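Local coordinates for protein paenibacillus xanthan lyase (Paenibacillus, PDB 6F2P) that removes the terminal mannose from the side chains of the polysaccharide xanthan by beta-elimination, as a family 8 polysaccharide lyase, at residues R573-G578 with T596-T601; T951-V956 with A1012-A1017; V980-S985 with G1016-R1021. All coordinates share one frame; numbering follows the deposited sequence.

Interaction 1 of 3, residues R573-G578 with T596-T601; sequences REARSG and TRNFMT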
ATOM      1  N   ARG A 573      -8.782   9.639  33.737  1.00 19.72           N
ATOM      2  CA  ARG A 573     -10.101   9.018  33.740  1.00 17.68           C
ATOM      3  C   ARG A 573     -11.163  10.113  33.933  1.00 21.99           C
ATOM      4  O   ARG A 573     -11.256  10.711  34.999  1.00 20.62           O
ATOM      5  CB  ARG A 573     -10.189   7.971  34.848  1.00 15.12           C
ATOM      6  CG  ARG A 573     -11.488   7.205  34.859  1.00 20.89           C
ATOM      7  CD  ARG A 573     -11.666   6.444  36.149  1.00 20.36           C
ATOM      8  NE  ARG A 573     -10.567   5.522  36.390  1.00 24.41           N
ATOM      9  CZ  ARG A 573     -10.625   4.214  36.160  1.00 23.12           C
ATOM     10  NH1 ARG A 573     -11.741   3.676  35.679  1.00 19.14           N
ATOM     11  NH2 ARG A 573      -9.567   3.447  36.414  1.00 22.80           N
ATOM     12  N   GLU A 574     -11.940  10.403  32.896  1.00 20.34           N
ATOM     13  CA  GLU A 574     -12.894  11.501  32.986  1.00 19.24           C
ATOM     14  C   GLU A 574     -14.189  11.181  32.267  1.00 23.69           C
ATOM     15  O   GLU A 574     -14.237  10.265  31.440  1.00 27.13           O
ATOM     16  CB  GLU A 574     -12.296  12.789  32.418  1.00 15.38           C
ATOM     17  CG  GLU A 574     -11.954  12.697  30.950  1.00 20.95           C
ATOM     18  CD  GLU A 574     -11.576  14.033  30.361  1.00 21.99           C
ATOM     19  OE1 GLU A 574     -11.391  14.120  29.129  1.00 24.09           O
ATOM     20  OE2 GLU A 574     -11.466  15.000  31.132  1.00 27.85           O
ATOM     21  N   ALA A 575     -15.238  11.934  32.606  1.00 24.25           N
ATOM     22  CA  ALA A 575     -16.509  11.885  31.887  1.00 19.95           C
ATOM     23  C   ALA A 575     -16.491  12.984  30.842  1.00 21.60           C
ATOM     24  O   ALA A 575     -16.027  14.101  31.101  1.00 26.84           O
ATOM     25  CB  ALA A 575     -17.679  12.077  32.835  1.00 11.96           C
ATOM     26  N   ARG A 576     -16.979  12.676  29.650  1.00 18.10           N
ATOM     27  CA  ARG A 576     -16.967  13.679  28.600  1.00 16.58           C
ATOM     28  C   ARG A 576     -18.344  13.891  28.003  1.00 24.14           C
ATOM     29  O   ARG A 576     -19.127  12.948  27.871  1.00 25.22           O
ATOM     30  CB  ARG A 576     -15.944  13.320  27.530  1.00 17.47           C
ATOM     31  CG  ARG A 576     -14.526  13.410  28.045  1.00 19.99           C
ATOM     32  CD  ARG A 576     -13.530  13.147  26.957  1.00 17.95           C
ATOM     33  NE  ARG A 576     -13.648  14.095  25.854  1.00 20.39           N
ATOM     34  CZ  ARG A 576     -12.945  15.218  25.763  1.00 21.61           C
ATOM     35  NH1 ARG A 576     -12.084  15.537  26.722  1.00 16.04           N
ATOM     36  NH2 ARG A 576     -13.105  16.018  24.714  1.00 19.74           N
ATOM     37  N   SER A 577     -18.646  15.145  27.680  1.00 23.20           N
ATOM     38  CA  SER A 577     -19.913  15.470  27.045  1.00 19.50           C
ATOM     39  C   SER A 577     -19.680  16.157  25.722  1.00 18.62           C
ATOM     40  O   SER A 577     -18.661  16.827  25.515  1.00 16.32           O
ATOM     41  CB  SER A 577     -20.795  16.334  27.948  1.00 17.16           C
ATOM     42  OG  SER A 577     -21.342  15.562  29.001  1.00 20.47           O
ATOM     43  N   GLY A 578     -20.631  15.965  24.823  1.00 15.69           N
ATOM     44  CA  GLY A 578     -20.594  16.595  23.523  1.00 16.72           C
ATOM     45  C   GLY A 578     -21.787  16.097  22.748  1.00 19.42           C
ATOM     46  O   GLY A 578     -22.519  15.208  23.214  1.00 22.06           O
ATOM     47  N   THR A 596     -23.093  11.890  27.384  1.00 19.49           N
ATOM     48  CA  THR A 596     -21.961  11.842  28.290  1.00 20.94           C
ATOM     49  C   THR A 596     -21.405  10.434  28.384  1.00 21.53           C
ATOM     50  O   THR A 596     -22.120   9.492  28.739  1.00 24.51           O
ATOM     51  CB  THR A 596     -22.309  12.359  29.697  1.00 22.08           C
ATOM     52  OG1 THR A 596     -22.796  13.705  29.610  1.00 21.74           O
ATOM     53  CG2 THR A 596     -21.071  12.340  30.569  1.00 18.43           C
ATOM     54  N   ARG A 597     -20.125  10.298  28.057  1.00 18.33           N
ATOM     55  CA  ARG A 597     -19.452   9.004  28.104  1.00 19.45           C
ATOM     56  C   ARG A 597     -18.131   9.089  28.866  1.00 18.94           C
ATOM     57  O   ARG A 597     -17.524  10.163  28.957  1.00 18.80           O
ATOM     58  CB  ARG A 597     -19.226   8.489  26.687  1.00 20.47           C
ATOM     59  CG  ARG A 597     -20.509   8.152  25.967  1.00 17.53           C
ATOM     60  CD  ARG A 597     -21.233   7.071  26.735  1.00 18.17           C
ATOM     61  NE  ARG A 597     -22.401   6.572  26.024  1.00 21.06           N
ATOM     62  CZ  ARG A 597     -23.649   6.951  26.274  1.00 23.53           C
ATOM     63  NH1 ARG A 597     -23.897   7.842  27.233  1.00 19.53           N
ATOM     64  NH2 ARG A 597     -24.651   6.433  25.568  1.00 16.60           N
ATOM     65  N   ASN A 598     -17.695   7.956  29.411  1.00 17.24           N
ATOM     66  CA  ASN A 598     -16.473   7.898  30.221  1.00 20.41           C
ATOM     67  C   ASN A 598     -15.282   7.325  29.471  1.00 22.01           C
ATOM     68  O   ASN A 598     -15.422   6.367  28.712  1.00 22.32           O
ATOM     69  CB  ASN A 598     -16.717   7.085  31.489  1.00 18.85           C
ATOM     70  CG  ASN A 598     -17.901   7.598  32.284  1.00 22.90           C
ATOM     71  OD1 ASN A 598     -18.020   8.805  32.533  1.00 24.17           O
ATOM     72  ND2 ASN A 598     -18.800   6.687  32.670  1.00 15.75           N
ATOM     73  N   PHE A 599     -14.108   7.911  29.690  1.00 24.64           N
ATOM     74  CA  PHE A 599     -12.913   7.519  28.947  1.00 20.19           C
ATOM     75  C   PHE A 599     -11.670   7.360  29.820  1.00 21.66           C
ATOM     76  O   PHE A 599     -11.462   8.110  30.776  1.00 19.41           O
ATOM     77  CB  PHE A 599     -12.607   8.537  27.843  1.00 20.67           C
ATOM     78  CG  PHE A 599     -13.589   8.530  26.710  1.00 22.09           C
ATOM     79  CD1 PHE A 599     -14.765   9.268  26.783  1.00 22.04           C
ATOM     80  CD2 PHE A 599     -13.329   7.804  25.556  1.00 22.16           C
ATOM     81  CE1 PHE A 599     -15.675   9.267  25.725  1.00 18.67           C
ATOM     82  CE2 PHE A 599     -14.231   7.799  24.493  1.00 24.69           C
ATOM     83  CZ  PHE A 599     -15.406   8.532  24.581  1.00 20.91           C
ATOM     84  N   MET A 600     -10.844   6.377  29.468  1.00 24.13           N
ATOM     85  CA  MET A 600      -9.507   6.229  30.028  1.00 17.85           C
ATOM     86  C   MET A 600      -8.485   6.579  28.962  1.00 15.83           C
ATOM     87  O   MET A 600      -8.368   5.887  27.954  1.00 16.19           O
ATOM     88  CB  MET A 600      -9.263   4.796  30.498  1.00 17.79           C
ATOM     89  CG  MET A 600      -7.811   4.533  30.884  1.00 19.46           C
ATOM     90  SD  MET A 600      -7.261   5.609  32.237  1.00 23.06           S
ATOM     91  CE  MET A 600      -8.295   4.984  33.562  1.00 14.62           C
ATOM     92  N   THR A 601      -7.744   7.652  29.187  1.00 18.90           N
ATOM     93  CA  THR A 601      -6.779   8.135  28.210  1.00 19.02           C
ATOM     94  C   THR A 601      -5.347   7.981  28.723  1.00 19.82           C
ATOM     95  O   THR A 601      -5.014   8.476  29.803  1.00 21.67           O
ATOM     96  CB  THR A 601      -7.046   9.610  27.905  1.00 17.29           C
ATOM     97  OG1 THR A 601      -8.445   9.794  27.691  1.00 16.50           O
ATOM     98  CG2 THR A 601      -6.295  10.050  26.665  1.00 16.88           C
TER
HETATM   99  O   HOH W   1      -9.887  12.215  27.438  1.00 16.55           O
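Arg573 and Met600 meet obliquely across two neighbouring antiparallel strands. Met600 starts with CG anti to its backbone N and then bends twice, so that its CE methyl comes to lie over one face of the Arg573 guanidinium, near the rim, 3.5 Å from NH2 of Arg573. The guanidinium bonds through NH1 to the backbone oxygens of Asn523 and Gly521. The next pair, Glu574 and Phe599, points to the other face of the sheet, together with Arg576. There Arg576 and Phe599 cross at about a right angle, guanidinium and ring planes 82° apart, and the touch is made by Arg576 CD at 4.1 Å from Phe599 CD1. Arg576 bends at chi3 and its NH1 gives a salt bridge to Glu574 OE1 at 2.9 Å, OE1 lying in the guanidinium plane, while its NE bonds to Thr429 O. Strands 566-578 and 595-607 are neighbours in one antiparallel sheet of the super-sandwich domain of this family 8 lyase. Hydrogen-bonded pairs Glu574-Phe599 and Arg576-Arg597 knit the backbones, the straightest bond running from Phe599 N to Glu574 O (2.9 Å, 166°). On the Arg573 face, Asn598 OD1 leans on Ala575 CB at 3.3 Å while its ND2 bonds to Asn518 O. Farther along, on the exposed residues Ser577 and Thr596, OG and OG1 share a hydrogen bond, both standing beside their own backbone N.

Interaction 2 of 3, residues T951-V956 with A1012-A1017; sequences TFTPNV and AGSTGA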
ATOM      1  N   THR A 951      59.273 -14.665  -7.882  1.00 53.07           N
ATOM      2  CA  THR A 951      58.045 -14.924  -8.646  1.00 48.59           C
ATOM      3  C   THR A 951      56.873 -14.002  -8.284  1.00 46.78           C
ATOM      4  O   THR A 951      56.263 -14.147  -7.225  1.00 52.59           O
ATOM      5  CB  THR A 951      57.584 -16.397  -8.495  1.00 40.79           C
ATOM      6  OG1 THR A 951      58.605 -17.277  -8.980  1.00 45.92           O
ATOM      7  CG2 THR A 951      56.307 -16.648  -9.276  1.00 38.35           C
ATOM      8  N   PHE A 952      56.555 -13.068  -9.179  1.00 44.24           N
ATOM      9  CA  PHE A 952      55.408 -12.179  -9.007  1.00 39.98           C
ATOM     10  C   PHE A 952      54.116 -12.851  -9.474  1.00 39.84           C
ATOM     11  O   PHE A 952      53.907 -13.032 -10.670  1.00 47.56           O
ATOM     12  CB  PHE A 952      55.595 -10.890  -9.818  1.00 36.00           C
ATOM     13  CG  PHE A 952      56.823 -10.095  -9.456  1.00 40.07           C
ATOM     14  CD1 PHE A 952      58.035 -10.335 -10.086  1.00 40.89           C
ATOM     15  CD2 PHE A 952      56.756  -9.083  -8.512  1.00 45.20           C
ATOM     16  CE1 PHE A 952      59.167  -9.593  -9.769  1.00 38.33           C
ATOM     17  CE2 PHE A 952      57.888  -8.336  -8.188  1.00 51.42           C
ATOM     18  CZ  PHE A 952      59.095  -8.595  -8.820  1.00 43.78           C
ATOM     19  N   THR A 953      53.244 -13.212  -8.540  1.00 44.87           N
ATOM     20  CA  THR A 953      51.943 -13.778  -8.896  1.00 46.36           C
ATOM     21  C   THR A 953      50.816 -12.768  -8.668  1.00 49.05           C
ATOM     22  O   THR A 953      50.371 -12.576  -7.536  1.00 51.58           O
ATOM     23  CB  THR A 953      51.644 -15.074  -8.103  1.00 42.94           C
ATOM     24  OG1 THR A 953      52.740 -15.989  -8.240  1.00 43.38           O
ATOM     25  CG2 THR A 953      50.362 -15.734  -8.604  1.00 38.23           C
ATOM     26  N   PRO A 954      50.351 -12.116  -9.747  1.00 54.41           N
ATOM     27  CA  PRO A 954      49.265 -11.133  -9.647  1.00 50.22           C
ATOM     28  C   PRO A 954      47.902 -11.794  -9.499  1.00 51.37           C
ATOM     29  O   PRO A 954      47.727 -12.951  -9.886  1.00 50.72           O
ATOM     30  CB  PRO A 954      49.326 -10.415 -10.994  1.00 41.55           C
ATOM     31  CG  PRO A 954      49.833 -11.453 -11.925  1.00 51.66           C
ATOM     32  CD  PRO A 954      50.842 -12.248 -11.130  1.00 51.41           C
ATOM     33  N   ASN A 955      46.951 -11.053  -8.938  1.00 51.40           N
ATOM     34  CA  ASN A 955      45.570 -11.498  -8.863  1.00 54.03           C
ATOM     35  C   ASN A 955      44.780 -10.858 -10.001  1.00 50.16           C
ATOM     36  O   ASN A 955      44.402  -9.686  -9.931  1.00 46.09           O
ATOM     37  CB  ASN A 955      44.960 -11.125  -7.514  1.00 57.27           C
ATOM     38  CG  ASN A 955      43.667 -11.861  -7.234  1.00 53.22           C
ATOM     39  OD1 ASN A 955      43.027 -12.395  -8.143  1.00 56.50           O
ATOM     40  ND2 ASN A 955      43.272 -11.890  -5.967  1.00 56.75           N
ATOM     41  N   VAL A 956      44.552 -11.627 -11.058  1.00 49.57           N
ATOM     42  CA  VAL A 956      43.896 -11.102 -12.246  1.00 48.76           C
ATOM     43  C   VAL A 956      42.391 -11.012 -11.998  1.00 44.31           C
ATOM     44  O   VAL A 956      41.741 -12.021 -11.723  1.00 45.37           O
ATOM     45  CB  VAL A 956      44.241 -11.951 -13.500  1.00 42.64           C
ATOM     46  CG1 VAL A 956      43.520 -11.435 -14.720  1.00 41.59           C
ATOM     47  CG2 VAL A 956      45.733 -11.926 -13.744  1.00 36.37           C
ATOM     48  N   ALA A1012      41.261 -15.193 -14.892  1.00 46.65           N
ATOM     49  CA  ALA A1012      41.026 -14.573 -13.602  1.00 49.98           C
ATOM     50  C   ALA A1012      41.531 -15.519 -12.516  1.00 45.92           C
ATOM     51  O   ALA A1012      41.288 -16.724 -12.570  1.00 51.24           O
ATOM     52  CB  ALA A1012      39.548 -14.269 -13.418  1.00 47.77           C
ATOM     53  N   GLY A1013      42.260 -14.979 -11.546  1.00 35.29           N
ATOM     54  CA  GLY A1013      42.810 -15.802 -10.489  1.00 44.61           C
ATOM     55  C   GLY A1013      44.308 -15.639 -10.336  1.00 50.66           C
ATOM     56  O   GLY A1013      44.858 -14.587 -10.673  1.00 45.51           O
ATOM     57  N   SER A1014      44.966 -16.679  -9.826  1.00 48.50           N
ATOM     58  CA  SER A1014      46.410 -16.635  -9.584  1.00 51.95           C
ATOM     59  C   SER A1014      47.173 -17.793 -10.236  1.00 53.27           C
ATOM     60  O   SER A1014      48.166 -18.281  -9.684  1.00 56.17           O
ATOM     61  CB  SER A1014      46.702 -16.598  -8.081  1.00 49.89           C
ATOM     62  OG  SER A1014      46.261 -15.383  -7.500  1.00 56.92           O
ATOM     63  N   THR A1015      46.706 -18.220 -11.408  1.00 48.51           N
ATOM     64  CA  THR A1015      47.345 -19.300 -12.158  1.00 43.29           C
ATOM     65  C   THR A1015      48.410 -18.766 -13.111  1.00 44.30           C
ATOM     66  O   THR A1015      48.986 -19.512 -13.903  1.00 45.43           O
ATOM     67  CB  THR A1015      46.321 -20.087 -12.974  1.00 39.02           C
ATOM     68  OG1 THR A1015      45.232 -19.220 -13.322  1.00 46.98           O
ATOM     69  CG2 THR A1015      45.800 -21.269 -12.168  1.00 35.73           C
ATOM     70  N   GLY A1016      48.658 -17.467 -13.035  1.00 34.55           N
ATOM     71  CA  GLY A1016      49.666 -16.847 -13.863  1.00 38.67           C
ATOM     72  C   GLY A1016      50.787 -16.311 -13.003  1.00 47.74           C
ATOM     73  O   GLY A1016      50.554 -15.881 -11.874  1.00 51.37           O
ATOM     74  N   ALA A1017      52.006 -16.340 -13.531  1.00 42.12           N
ATOM     75  CA  ALA A1017      53.160 -15.873 -12.779  1.00 37.10           C
ATOM     76  C   ALA A1017      54.183 -15.196 -13.676  1.00 41.01           C
ATOM     77  O   ALA A1017      54.235 -15.432 -14.883  1.00 41.59           O
ATOM     78  CB  ALA A1017      53.798 -17.019 -12.022  1.00 32.17           C
TER
HETATM   79  O   HOH W   2      47.801 -14.869 -12.277  1.00 37.93           O
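At one end of the C-terminal beta-sandwich, which matches the golvesin C-terminal domain family, two connections that run from one sheet to the other come together: residues 951-956, leading out of strand 949-952, and residues 1012-1017, leading into strand 1017-1021. A single antiparallel bridge joins them. Val956 N donates to Gly1013 O at 3.0 Å, and Gly1013 N returns a bond to Val956 O, arriving in the carbonyl plane on a lone pair. Around Pro954 and Gly1016 the backbones are not bonded directly; a water links the two, bridging Gly1016 N, from which it accepts at 2.8 Å, and Pro954 O. Side chains add a few methyl contacts. Thr953, with CG2 anti to its backbone N, sets that methyl alongside Ser1014 CB, and Thr951 CG2 meets Ala1017 CB at 3.7 Å. Pro954 and Val956 also rest on Leu1036 of strand 1030-1039, in the facing sheet. Gly1013 has backbone angles (phi 126°, psi -153°) at which a CB would jam against the preceding carbonyl O, which by itself calls for glycine. The contact therefore relies on main-chain polarity and one bound water, with a few methyl contacts beside them, and no side-chain charge takes part.

Interaction 3 of 3, residues V980-S985 with G1016-R1021; sequences VDVTHS and GAIKIR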
ATOM      1  N   VAL A 980      63.472 -13.894 -17.883  1.00 39.49           N
ATOM      2  CA  VAL A 980      62.182 -13.657 -17.247  1.00 37.62           C
ATOM      3  C   VAL A 980      61.117 -14.575 -17.835  1.00 34.68           C
ATOM      4  O   VAL A 980      60.911 -14.598 -19.046  1.00 34.85           O
ATOM      5  CB  VAL A 980      61.731 -12.197 -17.424  1.00 36.52           C
ATOM      6  CG1 VAL A 980      60.403 -11.963 -16.716  1.00 34.20           C
ATOM      7  CG2 VAL A 980      62.796 -11.251 -16.898  1.00 32.31           C
ATOM      8  N   ASP A 981      60.449 -15.339 -16.976  1.00 33.83           N
ATOM      9  CA  ASP A 981      59.334 -16.174 -17.412  1.00 37.36           C
ATOM     10  C   ASP A 981      58.009 -15.463 -17.209  1.00 37.82           C
ATOM     11  O   ASP A 981      57.808 -14.783 -16.206  1.00 41.10           O
ATOM     12  CB  ASP A 981      59.305 -17.499 -16.651  1.00 33.69           C
ATOM     13  CG  ASP A 981      60.494 -18.366 -16.957  1.00 41.51           C
ATOM     14  OD1 ASP A 981      61.050 -18.236 -18.070  1.00 41.72           O
ATOM     15  OD2 ASP A 981      60.875 -19.174 -16.084  1.00 51.24           O
ATOM     16  N   VAL A 982      57.108 -15.619 -18.169  1.00 32.18           N
ATOM     17  CA  VAL A 982      55.740 -15.165 -18.003  1.00 33.41           C
ATOM     18  C   VAL A 982      54.817 -16.354 -18.228  1.00 33.17           C
ATOM     19  O   VAL A 982      54.625 -16.792 -19.362  1.00 32.82           O
ATOM     20  CB  VAL A 982      55.392 -14.038 -18.990  1.00 32.44           C
ATOM     21  CG1 VAL A 982      53.934 -13.646 -18.844  1.00 26.69           C
ATOM     22  CG2 VAL A 982      56.300 -12.841 -18.764  1.00 33.14           C
ATOM     23  N   THR A 983      54.273 -16.897 -17.144  1.00 35.34           N
ATOM     24  CA  THR A 983      53.330 -18.003 -17.256  1.00 33.82           C
ATOM     25  C   THR A 983      51.919 -17.445 -17.343  1.00 33.61           C
ATOM     26  O   THR A 983      51.436 -16.817 -16.414  1.00 35.03           O
ATOM     27  CB  THR A 983      53.430 -18.976 -16.066  1.00 33.31           C
ATOM     28  OG1 THR A 983      54.807 -19.280 -15.801  1.00 33.94           O
ATOM     29  CG2 THR A 983      52.677 -20.260 -16.366  1.00 30.13           C
ATOM     30  N   HIS A 984      51.269 -17.671 -18.476  1.00 34.72           N
ATOM     31  CA  HIS A 984      49.945 -17.127 -18.726  1.00 34.08           C
ATOM     32  C   HIS A 984      48.985 -18.250 -19.107  1.00 36.15           C
ATOM     33  O   HIS A 984      49.318 -19.434 -19.001  1.00 39.00           O
ATOM     34  CB  HIS A 984      50.023 -16.120 -19.869  1.00 35.63           C
ATOM     35  CG  HIS A 984      50.639 -16.681 -21.106  1.00 38.36           C
ATOM     36  ND1 HIS A 984      49.894 -17.229 -22.133  1.00 37.33           N
ATOM     37  CD2 HIS A 984      51.936 -16.828 -21.475  1.00 37.46           C
ATOM     38  CE1 HIS A 984      50.699 -17.667 -23.077  1.00 45.51           C
ATOM     39  NE2 HIS A 984      51.951 -17.436 -22.700  1.00 40.07           N
ATOM     40  N   SER A 985      47.794 -17.874 -19.558  1.00 34.70           N
ATOM     41  CA  SER A 985      46.833 -18.849 -20.049  1.00 39.24           C
ATOM     42  C   SER A 985      47.291 -19.378 -21.408  1.00 37.54           C
ATOM     43  O   SER A 985      47.424 -18.622 -22.377  1.00 34.92           O
ATOM     44  CB  SER A 985      45.435 -18.227 -20.147  1.00 37.71           C
ATOM     45  OG  SER A 985      44.475 -19.162 -20.608  1.00 35.29           O
ATOM     46  N   GLY A1016      48.658 -17.467 -13.035  1.00 34.55           N
ATOM     47  CA  GLY A1016      49.666 -16.847 -13.863  1.00 38.67           C
ATOM     48  C   GLY A1016      50.787 -16.311 -13.003  1.00 47.74           C
ATOM     49  O   GLY A1016      50.554 -15.881 -11.874  1.00 51.37           O
ATOM     50  N   ALA A1017      52.006 -16.340 -13.531  1.00 42.12           N
ATOM     51  CA  ALA A1017      53.160 -15.873 -12.779  1.00 37.10           C
ATOM     52  C   ALA A1017      54.183 -15.196 -13.676  1.00 41.01           C
ATOM     53  O   ALA A1017      54.235 -15.432 -14.883  1.00 41.59           O
ATOM     54  CB  ALA A1017      53.798 -17.019 -12.022  1.00 32.17           C
ATOM     55  N   ILE A1018      54.990 -14.339 -13.068  1.00 39.49           N
ATOM     56  CA  ILE A1018      56.064 -13.666 -13.767  1.00 36.68           C
ATOM     57  C   ILE A1018      57.319 -13.833 -12.932  1.00 41.97           C
ATOM     58  O   ILE A1018      57.501 -13.134 -11.933  1.00 41.85           O
ATOM     59  CB  ILE A1018      55.749 -12.178 -13.956  1.00 35.31           C
ATOM     60  CG1 ILE A1018      54.434 -12.022 -14.718  1.00 36.26           C
ATOM     61  CG2 ILE A1018      56.876 -11.482 -14.695  1.00 32.44           C
ATOM     62  CD1 ILE A1018      53.883 -10.624 -14.686  1.00 45.38           C
ATOM     63  N   LYS A1019      58.170 -14.775 -13.337  1.00 43.55           N
ATOM     64  CA  LYS A1019      59.356 -15.145 -12.567  1.00 36.91           C
ATOM     65  C   LYS A1019      60.637 -14.544 -13.144  1.00 41.56           C
ATOM     66  O   LYS A1019      60.810 -14.462 -14.362  1.00 40.23           O
ATOM     67  CB  LYS A1019      59.489 -16.673 -12.477  1.00 35.44           C
ATOM     68  CG  LYS A1019      60.675 -17.139 -11.632  1.00 51.09           C
ATOM     69  CD  LYS A1019      60.983 -18.624 -11.816  1.00 45.94           C
ATOM     70  CE  LYS A1019      59.927 -19.517 -11.181  1.00 48.05           C
ATOM     71  NZ  LYS A1019      60.343 -20.953 -11.225  1.00 53.60           N
ATOM     72  N   ILE A1020      61.526 -14.114 -12.254  1.00 44.69           N
ATOM     73  CA  ILE A1020      62.853 -13.661 -12.637  1.00 42.91           C
ATOM     74  C   ILE A1020      63.870 -14.696 -12.178  1.00 47.22           C
ATOM     75  O   ILE A1020      63.979 -14.969 -10.987  1.00 52.55           O
ATOM     76  CB  ILE A1020      63.182 -12.303 -12.002  1.00 44.52           C
ATOM     77  CG1 ILE A1020      62.275 -11.217 -12.587  1.00 41.46           C
ATOM     78  CG2 ILE A1020      64.638 -11.951 -12.220  1.00 41.15           C
ATOM     79  CD1 ILE A1020      62.403  -9.879 -11.895  1.00 45.76           C
ATOM     80  N   ARG A1021      64.586 -15.287 -13.131  1.00 50.61           N
ATOM     81  CA  ARG A1021      65.602 -16.300 -12.838  1.00 47.10           C
ATOM     82  C   ARG A1021      66.989 -15.676 -12.942  1.00 42.98           C
ATOM     83  O   ARG A1021      67.137 -14.553 -13.430  1.00 40.54           O
ATOM     84  CB  ARG A1021      65.480 -17.491 -13.800  1.00 49.19           C
ATOM     85  CG  ARG A1021      64.378 -18.503 -13.458  1.00 42.68           C
ATOM     86  CD  ARG A1021      63.802 -19.145 -14.725  1.00 34.31           C
ATOM     87  NE  ARG A1021      64.834 -19.372 -15.739  1.00 47.29           N
ATOM     88  CZ  ARG A1021      64.667 -19.175 -17.046  1.00 41.29           C
ATOM     89  NH1 ARG A1021      63.504 -18.751 -17.517  1.00 42.65           N
ATOM     90  NH2 ARG A1021      65.663 -19.406 -17.890  1.00 46.57           N
TER
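Oppositely charged Asp981 and Arg1021 reach across this strand pair and cross at about a right angle. Asp981 carries CG beside its backbone N, anti to the carbonyl carbon. Arg1021 starts in the same sense, then bends at chi2 and chi3, which brings NH1 back to the carboxylate. The salt bridge runs from NH1 of Arg1021 to OD1 of Asp981 at 2.6 Å, and a weak hydrogen bond goes from the same NH1 to OD2 of Asp981 at 3.0 Å. The carboxylate meets the guanidinium at its edge, near its plane, the two groups turned 28° from each other. OD1 of Asp981 has a second partner in Thr990 OG1, on strand 987-993. NE of Arg1021 makes a long, weak ion pair with Asp1023, a calcium ligand.

The other face of the sheet is apolar. Val980 has CG1 anti to its backbone N (chi1 -178°), and Ile1018 has CG2 so placed; the two side chains lie side by side, pointing the same way, with those methyls 4.1 Å apart. Val982, directly opposite Ile1018, touches its CG2 through CG2, while Val980 reaches it diagonally and meets its own partner Ile1020 at CG1 through CG2. Val980, Ile1018 and Ile1020 rest on Met966, Ile1018 also on Val964 and Leu1036, and Val982 on Tyr1008 and Phe1010, all in the facing sheet of the golvesin-type sandwich.

Hydrogen-bonded pairs Asp981-Lys1019 and Thr983-Ala1017 tie the backbones, the shortest bond joining Thr983 N to Ala1017 O at 2.7 Å. Lys1019, with CG anti to its backbone N, leads its chain away, so that NZ stays 5.2 Å from Asp981 OD2. With Arg1021 in contact and Lys1019 nearby, Asp981 would be expected to remain ionised, on the polar side of a sheet whose reverse is buried hydrocarbon.

Overall arrangement
Interactions 2 and 3 are neighbours in one sandwich, sharing Gly1016 and Ala1017, with centres about 9 Å apart. Strand 1017-1021 lies between 949-952 and 978-984, and Phe952 N lies 2.9 Å from Ile1018 O, a probable hydrogen bond between the two contacts. Interaction 1 belongs to the super-sandwich domain, on the other side of the chain's centre, its centre about 80 Å from that of interaction 2. Interaction 3 has no exposed touching residue and turns four buried aliphatic residues inward, whereas interactions 1 and 2 each include exposed ones. Interaction 1 buries Arg573 and Asn598 beside Met600 on one face and sets Phe599 among partly exposed charged residues on the other. Interaction 2, between connections, lacks this division.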